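Local coordinates for Slr1438 protein (PDB 3K25) that is of unknown function but may bind carbohydrate and act as a sugar isomerase of the aldose 1-epimerase kind, at residues Ala178-Asp183 / Gln238-Trp243. Sequence-based numbering, arbitrary orientation.
Sequences AIPAND and QTLVLW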
loop_
_atom_site.group_PDB
_atom_site.type_symbol
_atom_site.label_atom_id
_atom_site.label_comp_id
_atom_site.label_asym_id
_atom_site.label_seq_id
_atom_site.Cartn_x
_atom_site.Cartn_y
_atom_site.Cartn_z
ATOM N N ALA A 178 3.669 -6.331 -17.156
ATOM C CA ALA A 178 3.139 -5.284 -18.008
ATOM C C ALA A 178 3.198 -3.964 -17.258
ATOM O O ALA A 178 2.186 -3.461 -16.762
ATOM C CB ALA A 178 1.704 -5.608 -18.407
ATOM N N ILE A 179 4.405 -3.422 -17.176
ATOM C CA ILE A 179 4.656 -2.154 -16.511
ATOM C C ILE A 179 4.880 -1.109 -17.609
ATOM O O ILE A 179 5.719 -1.296 -18.483
ATOM C CB ILE A 179 5.898 -2.276 -15.633
ATOM C CG1 ILE A 179 5.727 -3.482 -14.697
ATOM C CG2 ILE A 179 6.129 -0.980 -14.870
ATOM C CD1 ILE A 179 6.990 -3.887 -13.944
ATOM N N PRO A 180 4.125 0.003 -17.575
ATOM C CA PRO A 180 4.208 1.096 -18.556
ATOM C C PRO A 180 5.351 2.081 -18.353
ATOM O O PRO A 180 5.136 3.258 -18.064
ATOM C CB PRO A 180 2.850 1.762 -18.428
ATOM C CG PRO A 180 2.613 1.674 -16.941
ATOM C CD PRO A 180 3.060 0.261 -16.588
ATOM N N ALA A 181 6.567 1.587 -18.522
ATOM C CA ALA A 181 7.769 2.396 -18.380
ATOM C C ALA A 181 8.829 1.908 -19.356
ATOM O O ALA A 181 8.651 0.900 -20.031
ATOM C CB ALA A 181 8.298 2.300 -16.962
ATOM N N ASN A 182 9.945 2.622 -19.418
ATOM C CA ASN A 182 11.028 2.245 -20.307
ATOM C C ASN A 182 12.307 2.076 -19.512
ATOM O O ASN A 182 13.293 1.538 -20.009
ATOM C CB ASN A 182 11.216 3.310 -21.390
ATOM C CG ASN A 182 10.068 3.335 -22.391
ATOM O OD1 ASN A 182 9.663 2.298 -22.913
ATOM N ND2 ASN A 182 9.549 4.526 -22.670
ATOM N N ASP A 183 12.276 2.537 -18.266
ATOM C CA ASP A 183 13.431 2.459 -17.380
ATOM C C ASP A 183 12.976 2.329 -15.938
ATOM O O ASP A 183 11.855 2.692 -15.604
ATOM C CB ASP A 183 14.274 3.726 -17.498
ATOM C CG ASP A 183 14.862 3.912 -18.875
ATOM O OD1 ASP A 183 15.668 3.049 -19.287
ATOM O OD2 ASP A 183 14.521 4.918 -19.538
ATOM N N GLN A 238 2.024 8.625 -9.665
ATOM C CA GLN A 238 2.908 8.760 -10.818
ATOM C C GLN A 238 4.077 7.794 -10.834
ATOM O O GLN A 238 4.816 7.732 -11.816
ATOM C CB GLN A 238 3.418 10.194 -10.865
ATOM C CG GLN A 238 2.282 11.196 -10.741
ATOM C CD GLN A 238 2.754 12.561 -10.310
ATOM O OE1 GLN A 238 3.344 13.299 -11.094
ATOM N NE2 GLN A 238 2.504 12.903 -9.046
ATOM N N THR A 239 4.234 7.034 -9.752
ATOM C CA THR A 239 5.326 6.069 -9.643
ATOM C C THR A 239 4.872 4.639 -9.353
ATOM O O THR A 239 3.918 4.409 -8.607
ATOM C CB THR A 239 6.332 6.491 -8.555
ATOM O OG1 THR A 239 7.185 7.526 -9.069
ATOM C CG2 THR A 239 7.182 5.305 -8.122
ATOM N N LEU A 240 5.582 3.682 -9.942
ATOM C CA LEU A 240 5.271 2.279 -9.762
ATOM C C LEU A 240 6.485 1.565 -9.188
ATOM O O LEU A 240 7.581 1.622 -9.758
ATOM C CB LEU A 240 4.886 1.672 -11.100
ATOM C CG LEU A 240 3.610 0.834 -11.170
ATOM C CD1 LEU A 240 2.605 1.199 -10.071
ATOM C CD2 LEU A 240 3.009 1.069 -12.560
ATOM N N VAL A 241 6.286 0.901 -8.049
ATOM C CA VAL A 241 7.365 0.181 -7.384
ATOM C C VAL A 241 7.148 -1.335 -7.428
ATOM O O VAL A 241 6.016 -1.817 -7.315
ATOM C CB VAL A 241 7.500 0.636 -5.901
ATOM C CG1 VAL A 241 8.468 -0.279 -5.152
ATOM C CG2 VAL A 241 7.984 2.086 -5.837
ATOM N N LEU A 242 8.235 -2.085 -7.602
ATOM C CA LEU A 242 8.144 -3.541 -7.640
ATOM C C LEU A 242 9.112 -4.153 -6.627
ATOM O O LEU A 242 10.315 -3.968 -6.730
ATOM C CB LEU A 242 8.437 -4.043 -9.046
ATOM C CG LEU A 242 8.126 -5.526 -9.211
ATOM C CD1 LEU A 242 7.553 -5.782 -10.597
ATOM C CD2 LEU A 242 9.391 -6.337 -8.949
ATOM N N TRP A 243 8.567 -4.875 -5.649
ATOM C CA TRP A 243 9.333 -5.500 -4.562
ATOM C C TRP A 243 9.148 -7.015 -4.586
ATOM O O TRP A 243 8.039 -7.516 -4.775
ATOM C CB TRP A 243 8.829 -4.926 -3.231
ATOM C CG TRP A 243 9.366 -5.506 -1.912
ATOM C CD1 TRP A 243 8.642 -5.702 -0.747
ATOM C CD2 TRP A 243 10.722 -5.811 -1.580
ATOM N NE1 TRP A 243 9.470 -6.095 0.276
ATOM C CE2 TRP A 243 10.751 -6.171 -0.205
ATOM C CE3 TRP A 243 11.918 -5.810 -2.302
ATOM C CZ2 TRP A 243 11.927 -6.521 0.451
ATOM C CZ3 TRP A 243 13.088 -6.158 -1.646
ATOM C CH2 TRP A 243 13.082 -6.509 -0.281
#
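Ile-179, in the loop that follows strand 176-178, and Leu-240, on strand 239-245, mark the nearest backbone approach, with their CA atoms 8.1 Å apart; at that spacing the two segments meet through side chains alone. The loop bends at Pro-180 in an inverse gamma turn, which a weak hydrogen bond from Ala-181 N to Ile-179 O closes. Proline suits this bend, since its ring holds phi near the -80° the turn needs.

Ile-179 directs its beta-branched side chain at the strand and splits it between two leucines. Its CG1 lies beside the backbone N (chi1 -53°) and carries CD1 out to Leu-242, where it meets CD1 of that residue at 3.9 Å, the two side chains crossing at about a right angle. The other branch, CG2, sits more loosely against Leu-240 CD2, at 4.4 Å. The same Leu-240 methyl also reaches CD of Pro-180, 4.1 Å away, so that it touches both loop residues. Alternation along the strand puts Leu-240 and Leu-242 on the face turned to the loop while Val-241 between them packs on Glu-254 and Trp-256. Buried Ile-179, Leu-240 and Leu-242 offer methyls on two branches, so each can meet several neighbours without a polar atom to satisfy.

In this large antiparallel beta-sandwich of the galactose mutarotase-like clan, the loop leads from strand 176-178, outermost in one sheet, to strand 183-186 of the sheet holding strand 239-245. Ala-218 of adjacent strand 217-222 touches Pro-180 and Leu-240; from strand 205-210, Phe-210 packs on Ile-179 and Leu-208 on Leu-242.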